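Local coordinates for protein peptidyl-prolyl cis-trans isomerase ([Pseudomonas syringae] pv. tomato str. DC3000, PDB 5XB0) that probably catalyses the cis-trans isomerisation of peptide bonds preceding proline in proteins, as an FKBP-type peptidyl-prolyl isomerase whose C-terminal catalytic domain is contained in this chain, at residues K45-Y56 and W84-P92; M91-P102 and P121-V131. All coordinates share one frame; numbering follows the deposited sequence.

Contact 1 of 2, residues K45-Y56 and W84-P92; sequences KPDANGRVEVRY and WTSALQNMP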
loop_
_atom_site.group_PDB
_atom_site.type_symbol
_atom_site.label_atom_id
_atom_site.label_comp_id
_atom_site.label_asym_id
_atom_site.label_seq_id
_atom_site.Cartn_x
_atom_site.Cartn_y
_atom_site.Cartn_z
ATOM N N LYS A 45 -9.796 14.544 3.309
ATOM C CA LYS A 45 -8.614 13.708 3.496
ATOM C C LYS A 45 -8.469 13.417 4.980
ATOM O O LYS A 45 -8.836 14.252 5.816
ATOM C CB LYS A 45 -7.348 14.406 2.987
ATOM C CG LYS A 45 -7.320 14.678 1.500
ATOM C CD LYS A 45 -6.183 15.623 1.154
ATOM C CE LYS A 45 -6.107 15.869 -0.345
ATOM N NZ LYS A 45 -5.159 16.980 -0.673
ATOM N N PRO A 46 -7.913 12.242 5.320
ATOM C CA PRO A 46 -7.731 11.904 6.736
ATOM C C PRO A 46 -6.502 12.553 7.348
ATOM O O PRO A 46 -5.525 12.809 6.644
ATOM C CB PRO A 46 -7.563 10.390 6.708
ATOM C CG PRO A 46 -6.887 10.134 5.403
ATOM C CD PRO A 46 -7.480 11.142 4.434
ATOM N N ASP A 47 -6.567 12.814 8.648
ATOM C CA ASP A 47 -5.416 13.280 9.407
ATOM C C ASP A 47 -4.525 12.105 9.770
ATOM O O ASP A 47 -4.978 10.955 9.809
ATOM C CB ASP A 47 -5.862 14.001 10.675
ATOM C CG ASP A 47 -6.550 15.326 10.391
ATOM O OD1 ASP A 47 -6.316 15.924 9.315
ATOM O OD2 ASP A 47 -7.312 15.783 11.265
ATOM N N ALA A 48 -3.261 12.403 10.068
ATOM C CA ALA A 48 -2.292 11.374 10.413
ATOM C C ALA A 48 -2.753 10.539 11.606
ATOM O O ALA A 48 -2.437 9.352 11.698
ATOM C CB ALA A 48 -0.928 12.009 10.705
ATOM N N ASN A 49 -3.490 11.154 12.522
ATOM C CA ASN A 49 -3.993 10.434 13.685
ATOM C C ASN A 49 -5.490 10.171 13.605
ATOM O O ASN A 49 -6.149 9.974 14.628
ATOM C CB ASN A 49 -3.678 11.202 14.963
ATOM C CG ASN A 49 -4.406 12.531 15.036
ATOM O OD1 ASN A 49 -4.867 13.066 14.024
ATOM N ND2 ASN A 49 -4.513 13.072 16.239
ATOM N N GLY A 50 -6.022 10.168 12.388
ATOM C CA GLY A 50 -7.431 9.907 12.189
ATOM C C GLY A 50 -7.718 8.481 11.761
ATOM O O GLY A 50 -6.867 7.591 11.892
ATOM N N ARG A 51 -8.932 8.276 11.260
ATOM C CA ARG A 51 -9.382 6.977 10.786
ATOM C C ARG A 51 -9.850 7.049 9.338
ATOM O O ARG A 51 -10.350 8.078 8.889
ATOM C CB ARG A 51 -10.525 6.448 11.659
ATOM C CG ARG A 51 -10.186 6.313 13.134
ATOM C CD ARG A 51 -11.449 6.271 13.974
ATOM N NE ARG A 51 -12.113 4.971 13.937
ATOM C CZ ARG A 51 -13.386 4.785 13.593
ATOM N NH1 ARG A 51 -14.146 5.816 13.240
ATOM N NH2 ARG A 51 -13.901 3.564 13.603
ATOM N N VAL A 52 -9.678 5.941 8.629
ATOM C CA VAL A 52 -10.179 5.776 7.270
ATOM C C VAL A 52 -11.143 4.609 7.210
ATOM O O VAL A 52 -10.950 3.592 7.875
ATOM C CB VAL A 52 -9.033 5.547 6.256
ATOM C CG1 VAL A 52 -8.147 6.772 6.198
ATOM C CG2 VAL A 52 -8.191 4.301 6.601
ATOM N N GLU A 53 -12.205 4.769 6.436
ATOM C CA GLU A 53 -13.100 3.656 6.152
ATOM C C GLU A 53 -12.848 3.284 4.707
ATOM O O GLU A 53 -13.026 4.114 3.812
ATOM C CB GLU A 53 -14.566 4.025 6.384
ATOM C CG GLU A 53 -15.506 2.819 6.315
ATOM C CD GLU A 53 -16.979 3.199 6.353
ATOM O OE1 GLU A 53 -17.331 4.320 5.929
ATOM O OE2 GLU A 53 -17.797 2.372 6.816
ATOM N N VAL A 54 -12.420 2.045 4.471
ATOM C CA VAL A 54 -11.954 1.655 3.151
ATOM C C VAL A 54 -12.520 0.323 2.674
ATOM O O VAL A 54 -12.922 -0.518 3.470
ATOM C CB VAL A 54 -10.409 1.551 3.108
ATOM C CG1 VAL A 54 -9.779 2.938 3.295
ATOM C CG2 VAL A 54 -9.903 0.546 4.162
ATOM N N ARG A 55 -12.564 0.161 1.357
ATOM C CA ARG A 55 -12.535 -1.157 0.744
ATOM C C ARG A 55 -11.140 -1.327 0.189
ATOM O O ARG A 55 -10.541 -0.357 -0.284
ATOM C CB ARG A 55 -13.556 -1.288 -0.382
ATOM C CG ARG A 55 -14.986 -1.168 0.027
ATOM C CD ARG A 55 -15.880 -1.506 -1.155
ATOM N NE ARG A 55 -17.264 -1.610 -0.731
ATOM C CZ ARG A 55 -18.103 -0.586 -0.713
ATOM N NH1 ARG A 55 -17.696 0.611 -1.113
ATOM N NH2 ARG A 55 -19.349 -0.761 -0.308
ATOM N N TYR A 56 -10.615 -2.547 0.215
ATOM C CA TYR A 56 -9.265 -2.745 -0.289
ATOM C C TYR A 56 -9.024 -4.169 -0.764
ATOM O O TYR A 56 -9.671 -5.114 -0.330
ATOM C CB TYR A 56 -8.220 -2.378 0.773
ATOM C CG TYR A 56 -8.174 -3.324 1.952
ATOM C CD1 TYR A 56 -9.054 -3.173 3.017
ATOM C CD2 TYR A 56 -7.259 -4.373 2.000
ATOM C CE1 TYR A 56 -9.038 -4.052 4.104
ATOM C CE2 TYR A 56 -7.236 -5.261 3.084
ATOM C CZ TYR A 56 -8.117 -5.081 4.137
ATOM O OH TYR A 56 -8.106 -5.946 5.212
ATOM N N TRP A 84 0.536 2.992 4.444
ATOM C CA TRP A 84 -0.839 3.514 4.468
ATOM C C TRP A 84 -0.902 4.842 5.224
ATOM O O TRP A 84 -1.569 5.789 4.801
ATOM C CB TRP A 84 -1.804 2.520 5.126
ATOM C CG TRP A 84 -2.334 1.427 4.234
ATOM C CD1 TRP A 84 -1.675 0.795 3.221
ATOM C CD2 TRP A 84 -3.638 0.845 4.296
ATOM N NE1 TRP A 84 -2.494 -0.150 2.643
ATOM C CE2 TRP A 84 -3.702 -0.141 3.291
ATOM C CE3 TRP A 84 -4.758 1.059 5.111
ATOM C CZ2 TRP A 84 -4.846 -0.907 3.070
ATOM C CZ3 TRP A 84 -5.901 0.295 4.890
ATOM C CH2 TRP A 84 -5.931 -0.678 3.881
ATOM N N THR A 85 -0.223 4.894 6.366
ATOM C CA THR A 85 -0.235 6.095 7.190
ATOM C C THR A 85 0.127 7.345 6.399
ATOM O O THR A 85 -0.551 8.362 6.473
ATOM C CB THR A 85 0.731 5.963 8.365
ATOM O OG1 THR A 85 0.409 4.783 9.110
ATOM C CG2 THR A 85 0.613 7.184 9.276
ATOM N N SER A 86 1.217 7.273 5.650
ATOM C CA SER A 86 1.657 8.434 4.902
ATOM C C SER A 86 0.831 8.631 3.641
ATOM O O SER A 86 0.411 9.740 3.347
ATOM C CB SER A 86 3.139 8.320 4.545
ATOM O OG SER A 86 3.399 7.117 3.855
ATOM N N ALA A 87 0.615 7.564 2.881
ATOM C CA ALA A 87 0.002 7.742 1.572
ATOM C C ALA A 87 -1.441 8.217 1.691
ATOM O O ALA A 87 -1.877 9.095 0.943
ATOM C CB ALA A 87 0.067 6.448 0.771
ATOM N N LEU A 88 -2.182 7.653 2.640
ATOM C CA LEU A 88 -3.620 7.915 2.660
ATOM C C LEU A 88 -3.954 9.335 3.137
ATOM O O LEU A 88 -5.058 9.835 2.900
ATOM C CB LEU A 88 -4.338 6.869 3.507
ATOM C CG LEU A 88 -4.300 5.453 2.925
ATOM C CD1 LEU A 88 -5.171 4.487 3.739
ATOM C CD2 LEU A 88 -4.726 5.456 1.455
ATOM N N GLN A 89 -3.000 10.015 3.770
ATOM C CA GLN A 89 -3.226 11.424 4.123
ATOM C C GLN A 89 -3.411 12.309 2.891
ATOM O O GLN A 89 -3.911 13.431 2.996
ATOM C CB GLN A 89 -2.063 11.951 4.960
ATOM C CG GLN A 89 -2.059 11.390 6.362
ATOM C CD GLN A 89 -0.864 11.868 7.155
ATOM O OE1 GLN A 89 -0.747 13.057 7.477
ATOM N NE2 GLN A 89 0.049 10.949 7.447
ATOM N N ASN A 90 -3.017 11.792 1.731
ATOM C CA ASN A 90 -3.162 12.500 0.467
ATOM C C ASN A 90 -4.484 12.233 -0.228
ATOM O O ASN A 90 -4.819 12.891 -1.221
ATOM C CB ASN A 90 -2.036 12.096 -0.478
ATOM C CG ASN A 90 -0.683 12.472 0.051
ATOM O OD1 ASN A 90 -0.328 13.646 0.058
ATOM N ND2 ASN A 90 0.080 11.483 0.505
ATOM N N MET A 91 -5.228 11.260 0.285
ATOM C CA MET A 91 -6.331 10.683 -0.469
ATOM C C MET A 91 -7.683 11.279 -0.094
ATOM O O MET A 91 -8.085 11.219 1.060
ATOM C CB MET A 91 -6.360 9.173 -0.247
ATOM C CG MET A 91 -7.300 8.459 -1.191
ATOM S SD MET A 91 -7.214 6.674 -0.970
ATOM C CE MET A 91 -8.270 6.126 -2.315
ATOM N N PRO A 92 -8.396 11.859 -1.071
ATOM C CA PRO A 92 -9.718 12.426 -0.776
ATOM C C PRO A 92 -10.808 11.353 -0.741
ATOM O O PRO A 92 -10.754 10.399 -1.521
ATOM C CB PRO A 92 -9.948 13.405 -1.931
ATOM C CG PRO A 92 -9.169 12.829 -3.062
ATOM C CD PRO A 92 -7.985 12.096 -2.467
HETATM O O HOH W 1 -4.422 15.131 5.257
#

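Contact 2 of 2, residues M91-P102 and P121-V131; sequences MPTGAKWRLVIP and PLVFEIELIAV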
loop_
_atom_site.group_PDB
_atom_site.type_symbol
_atom_site.label_atom_id
_atom_site.label_comp_id
_atom_site.label_asym_id
_atom_site.label_seq_id
_atom_site.Cartn_x
_atom_site.Cartn_y
_atom_site.Cartn_z
ATOM N N MET A 91 -5.228 11.260 0.285
ATOM C CA MET A 91 -6.331 10.683 -0.469
ATOM C C MET A 91 -7.683 11.279 -0.094
ATOM O O MET A 91 -8.085 11.219 1.060
ATOM C CB MET A 91 -6.360 9.173 -0.247
ATOM C CG MET A 91 -7.300 8.459 -1.191
ATOM S SD MET A 91 -7.214 6.674 -0.970
ATOM C CE MET A 91 -8.270 6.126 -2.315
ATOM N N PRO A 92 -8.396 11.859 -1.071
ATOM C CA PRO A 92 -9.718 12.426 -0.776
ATOM C C PRO A 92 -10.808 11.353 -0.741
ATOM O O PRO A 92 -10.754 10.399 -1.521
ATOM C CB PRO A 92 -9.948 13.405 -1.931
ATOM C CG PRO A 92 -9.169 12.829 -3.062
ATOM C CD PRO A 92 -7.985 12.096 -2.467
ATOM N N THR A 93 -11.780 11.513 0.150
ATOM C CA THR A 93 -12.901 10.580 0.202
ATOM C C THR A 93 -13.559 10.483 -1.175
ATOM O O THR A 93 -13.743 11.492 -1.860
ATOM C CB THR A 93 -13.915 11.001 1.258
ATOM O OG1 THR A 93 -13.282 10.982 2.548
ATOM C CG2 THR A 93 -15.089 10.054 1.281
ATOM N N GLY A 94 -13.862 9.263 -1.606
ATOM C CA GLY A 94 -14.450 9.050 -2.918
ATOM C C GLY A 94 -13.459 8.543 -3.956
ATOM O O GLY A 94 -13.848 7.972 -4.985
ATOM N N ALA A 95 -12.176 8.757 -3.711
ATOM C CA ALA A 95 -11.167 8.312 -4.671
ATOM C C ALA A 95 -10.977 6.793 -4.632
ATOM O O ALA A 95 -11.291 6.135 -3.632
ATOM C CB ALA A 95 -9.840 9.008 -4.411
ATOM N N LYS A 96 -10.469 6.255 -5.739
ATOM C CA LYS A 96 -9.991 4.871 -5.822
ATOM C C LYS A 96 -8.557 4.935 -6.323
ATOM O O LYS A 96 -8.301 5.460 -7.418
ATOM C CB LYS A 96 -10.844 4.018 -6.771
ATOM C CG LYS A 96 -12.325 3.939 -6.418
ATOM C CD LYS A 96 -12.973 2.723 -7.094
ATOM C CE LYS A 96 -14.443 2.959 -7.418
ATOM N NZ LYS A 96 -14.614 3.941 -8.529
ATOM N N TRP A 97 -7.634 4.420 -5.514
ATOM C CA TRP A 97 -6.198 4.489 -5.772
ATOM C C TRP A 97 -5.541 3.121 -5.807
ATOM O O TRP A 97 -5.926 2.223 -5.056
ATOM C CB TRP A 97 -5.494 5.318 -4.693
ATOM C CG TRP A 97 -5.612 6.797 -4.862
ATOM C CD1 TRP A 97 -6.373 7.469 -5.780
ATOM C CD2 TRP A 97 -4.926 7.794 -4.100
ATOM N NE1 TRP A 97 -6.200 8.830 -5.634
ATOM C CE2 TRP A 97 -5.306 9.052 -4.620
ATOM C CE3 TRP A 97 -4.010 7.747 -3.035
ATOM C CZ2 TRP A 97 -4.828 10.256 -4.096
ATOM C CZ3 TRP A 97 -3.518 8.943 -2.531
ATOM C CH2 TRP A 97 -3.933 10.177 -3.065
ATOM N N ARG A 98 -4.534 2.983 -6.668
ATOM C CA ARG A 98 -3.600 1.872 -6.612
ATOM C C ARG A 98 -2.346 2.369 -5.914
ATOM O O ARG A 98 -1.823 3.428 -6.258
ATOM C CB ARG A 98 -3.287 1.352 -8.023
ATOM C CG ARG A 98 -2.211 0.263 -8.080
ATOM C CD ARG A 98 -2.175 -0.312 -9.499
ATOM N NE ARG A 98 -1.358 -1.511 -9.653
ATOM C CZ ARG A 98 -0.052 -1.469 -9.880
ATOM N NH1 ARG A 98 0.554 -0.291 -9.937
ATOM N NH2 ARG A 98 0.648 -2.592 -10.031
ATOM N N LEU A 99 -1.916 1.648 -4.889
ATOM C CA LEU A 99 -0.682 1.969 -4.175
ATOM C C LEU A 99 0.299 0.829 -4.293
ATOM O O LEU A 99 -0.058 -0.317 -4.031
ATOM C CB LEU A 99 -0.947 2.230 -2.688
ATOM C CG LEU A 99 -1.860 3.380 -2.296
ATOM C CD1 LEU A 99 -1.938 3.468 -0.769
ATOM C CD2 LEU A 99 -1.354 4.698 -2.883
ATOM N N VAL A 100 1.541 1.137 -4.639
ATOM C CA VAL A 100 2.612 0.155 -4.563
ATOM C C VAL A 100 3.523 0.594 -3.434
ATOM O O VAL A 100 4.053 1.701 -3.459
ATOM C CB VAL A 100 3.412 0.038 -5.875
ATOM C CG1 VAL A 100 4.440 -1.080 -5.769
ATOM C CG2 VAL A 100 2.475 -0.237 -7.043
ATOM N N ILE A 101 3.683 -0.270 -2.442
ATOM C CA ILE A 101 4.352 0.100 -1.199
ATOM C C ILE A 101 5.622 -0.725 -1.040
ATOM O O ILE A 101 5.561 -1.962 -1.027
ATOM C CB ILE A 101 3.395 -0.113 0.006
ATOM C CG1 ILE A 101 2.113 0.705 -0.224
ATOM C CG2 ILE A 101 4.061 0.256 1.321
ATOM C CD1 ILE A 101 1.060 0.535 0.843
ATOM N N PRO A 102 6.782 -0.052 -0.929
ATOM C CA PRO A 102 8.036 -0.793 -0.724
ATOM C C PRO A 102 8.019 -1.546 0.584
ATOM O O PRO A 102 7.307 -1.150 1.516
ATOM C CB PRO A 102 9.118 0.302 -0.722
ATOM C CG PRO A 102 8.394 1.541 -0.343
ATOM C CD PRO A 102 6.985 1.407 -0.893
ATOM N N PRO A 121 7.479 -6.054 -1.678
ATOM C CA PRO A 121 6.616 -4.890 -1.911
ATOM C C PRO A 121 5.156 -5.324 -2.065
ATOM O O PRO A 121 4.895 -6.436 -2.512
ATOM C CB PRO A 121 7.170 -4.287 -3.204
ATOM C CG PRO A 121 7.868 -5.424 -3.892
ATOM C CD PRO A 121 8.332 -6.381 -2.833
ATOM N N LEU A 122 4.219 -4.470 -1.672
ATOM C CA LEU A 122 2.801 -4.836 -1.695
ATOM C C LEU A 122 2.027 -3.932 -2.637
ATOM O O LEU A 122 2.324 -2.744 -2.741
ATOM C CB LEU A 122 2.202 -4.749 -0.292
ATOM C CG LEU A 122 2.906 -5.575 0.790
ATOM C CD1 LEU A 122 2.193 -5.409 2.131
ATOM C CD2 LEU A 122 2.941 -7.041 0.367
ATOM N N VAL A 123 1.025 -4.494 -3.309
ATOM C CA VAL A 123 0.190 -3.722 -4.228
ATOM C C VAL A 123 -1.231 -3.682 -3.704
ATOM O O VAL A 123 -1.856 -4.719 -3.531
ATOM C CB VAL A 123 0.196 -4.326 -5.639
ATOM C CG1 VAL A 123 -0.606 -3.461 -6.586
ATOM C CG2 VAL A 123 1.644 -4.485 -6.138
ATOM N N PHE A 124 -1.724 -2.481 -3.418
ATOM C CA PHE A 124 -3.086 -2.316 -2.910
ATOM C C PHE A 124 -3.978 -1.616 -3.907
ATOM O O PHE A 124 -3.548 -0.698 -4.593
ATOM C CB PHE A 124 -3.089 -1.496 -1.623
ATOM C CG PHE A 124 -2.551 -2.219 -0.439
ATOM C CD1 PHE A 124 -3.394 -2.962 0.368
ATOM C CD2 PHE A 124 -1.209 -2.133 -0.109
ATOM C CE1 PHE A 124 -2.896 -3.629 1.484
ATOM C CE2 PHE A 124 -0.707 -2.807 1.002
ATOM C CZ PHE A 124 -1.558 -3.547 1.798
ATOM N N GLU A 125 -5.232 -2.040 -3.980
ATOM C CA GLU A 125 -6.246 -1.190 -4.572
ATOM C C GLU A 125 -7.174 -0.759 -3.442
ATOM O O GLU A 125 -7.665 -1.604 -2.710
ATOM C CB GLU A 125 -6.994 -1.921 -5.684
ATOM C CG GLU A 125 -6.093 -2.178 -6.888
ATOM C CD GLU A 125 -6.856 -2.377 -8.181
ATOM O OE1 GLU A 125 -8.047 -1.999 -8.244
ATOM O OE2 GLU A 125 -6.253 -2.904 -9.141
ATOM N N ILE A 126 -7.372 0.549 -3.288
ATOM C CA ILE A 126 -8.091 1.101 -2.144
ATOM C C ILE A 126 -9.162 2.079 -2.589
ATOM O O ILE A 126 -8.901 2.958 -3.399
ATOM C CB ILE A 126 -7.129 1.826 -1.179
ATOM C CG1 ILE A 126 -6.053 0.864 -0.677
ATOM C CG2 ILE A 126 -7.892 2.450 -0.014
ATOM C CD1 ILE A 126 -5.006 1.523 0.166
ATOM N N GLU A 127 -10.371 1.906 -2.073
ATOM C CA GLU A 127 -11.434 2.894 -2.230
ATOM C C GLU A 127 -11.666 3.568 -0.888
ATOM O O GLU A 127 -11.924 2.892 0.111
ATOM C CB GLU A 127 -12.731 2.256 -2.730
ATOM C CG GLU A 127 -13.828 3.305 -2.952
ATOM C CD GLU A 127 -15.124 2.730 -3.472
ATOM O OE1 GLU A 127 -15.916 3.517 -4.041
ATOM O OE2 GLU A 127 -15.354 1.508 -3.306
ATOM N N LEU A 128 -11.556 4.892 -0.849
ATOM C CA LEU A 128 -11.753 5.593 0.414
ATOM C C LEU A 128 -13.225 6.012 0.540
ATOM O O LEU A 128 -13.711 6.875 -0.190
ATOM C CB LEU A 128 -10.816 6.798 0.514
ATOM C CG LEU A 128 -10.863 7.549 1.843
ATOM C CD1 LEU A 128 -10.477 6.670 3.052
ATOM C CD2 LEU A 128 -9.962 8.757 1.775
ATOM N N ILE A 129 -13.929 5.384 1.471
ATOM C CA ILE A 129 -15.367 5.574 1.615
ATOM C C ILE A 129 -15.697 6.745 2.535
ATOM O O ILE A 129 -16.656 7.493 2.301
ATOM C CB ILE A 129 -16.030 4.292 2.164
ATOM C CG1 ILE A 129 -15.683 3.097 1.280
ATOM C CG2 ILE A 129 -17.541 4.453 2.274
ATOM C CD1 ILE A 129 -16.093 3.282 -0.146
ATOM N N ALA A 130 -14.899 6.890 3.590
ATOM C CA ALA A 130 -15.116 7.925 4.587
ATOM C C ALA A 130 -13.866 8.105 5.440
ATOM O O ALA A 130 -12.981 7.257 5.467
ATOM C CB ALA A 130 -16.308 7.585 5.467
ATOM N N VAL A 131 -13.794 9.241 6.114
ATOM C CA VAL A 131 -12.738 9.488 7.083
ATOM C C VAL A 131 -13.371 10.041 8.343
ATOM O O VAL A 131 -14.500 10.535 8.320
ATOM C CB VAL A 131 -11.667 10.482 6.568
ATOM C CG1 VAL A 131 -11.015 9.968 5.270
ATOM C CG2 VAL A 131 -12.263 11.862 6.385
HETATM O O HOH W 2 -15.303 11.519 4.595
HETATM O O HOH W 3 -14.999 5.403 -5.405
#

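Contact 1 of 2, residues K45-Y56 and W84-P92
Trp84 and Tyr56 form a T-shaped (edge-to-face) aromatic pair: the six-membered ring of Trp84 points its edge at one face of Tyr56, the planes stand 83° apart, and Trp84 CH2 lies 4.0 Å from Tyr56 CG, off-centre toward the rim. Tyr56 OH is hydrogen-bonded to Asp67, which ties down the far end of that ring.

Aliphatic contacts continue along strand 51-56, whose alternate side chains Val52, Val54 and Tyr56 point toward 84-92. Val54 CG2 packs 4.1 Å from Trp84 CZ3, and Val52 meets Leu88 at about a right angle, with Val52 CG2 4.2 Å from Leu88 CD1.

Around Leu88 to Met91 the partners become polar, yet no direct hydrogen bond crosses. The Pro46 ring abuts a carbonyl, its CG 3.1 Å from Leu88 O. A water 2.9 Å from both Pro46 O and Gln89 O is placed to donate to either. The Gln89 amide lies against Ala48, with Gln89 OE1 3.4 Å from Ala48 CB, and is fixed by a nearly straight 2.8 Å bond from Gln89 NE2 to Thr85 O. Lys45, extended beyond CG, runs its methylenes past the carbonyls of Gln89 and Asn90.

Dispersion and ring electrostatics thus join 84-92 to the strand, while backbone around Leu88 to Met91 rests on carbon-to-carbonyl contacts and a shared water; buried Met91 O has no hydrogen-bond partner, though Lys45 CA-H points at it.

Contact 2 of 2, residues M91-P102 and P121-V131
Leu99 CD1 meets Ile126 CD1 at 3.8 Å on the tightly packed face of this antiparallel strand pair. The same face carries Ile101, whose CD1 comes within 3.6 Å of Phe124 CD2, obliquely to the ring. At the turn end Met91 runs antiparallel to the Leu128 side chain, its SD and CE against Leu128 CB, and Met91 CG sits over the centre of one face of Trp97.

Eight backbone hydrogen bonds join the segments, six between the strands and two from the turn at Gly94 and Ala95; Gly94 N donates to Leu128 O over 2.8 Å. The axes of strands 96-101 and 122-131 approach to 4.7 Å, their directions 163° apart.

The other face is polar and more exposed at Lys96, Arg98, Glu125 and Glu127, while Val100 and Val123 make its buried end. Lys96 and Glu127 extend alongside one another, but Lys96 NZ stays 4.7 Å from Glu127 OE1 and bonds instead to Thr39. Arg98, with CG anti to its backbone N (chi1 175°), extends its guanidinium across Val123 CG1 and forms a salt bridge with Glu20.

Within the FKBP domain's antiparallel sheet, the Leu99, Ile101, Phe124 and Ile126 face turns toward helix 82-87, whose Trp84 touches Ile101 and meets Phe124 edge-to-face. A classic beta bulge at Ile129 and Ala130 faces Glu53 of strand 51-59; on the other flank strand 34-37 pairs with strand 96-101, and helix 6-21 touches Val100 and Pro121.

In the fold
Contacts 1 and 2 have centres 8 Å apart and follow in series along the chain, the first closing before the second opens. They share Met91 and Pro92, which lead from helix 82-87 toward strand 96-101. Strands 51-59 and 122-132 are sheet neighbours: Glu53 N to Ala130 O and Glu53 O to Ile129 N, each 2.8 Å, are probable hydrogen bonds. Contact 1 places the helix against the curved antiparallel sheet, and contact 2 pairs two of its strands, as expected for an FKBP domain. The side chains of Trp84 and Phe124 each lie about 4 Å from a bound tartrate, probably from the crystallisation liquor, which may mark a pocket between helix and sheet.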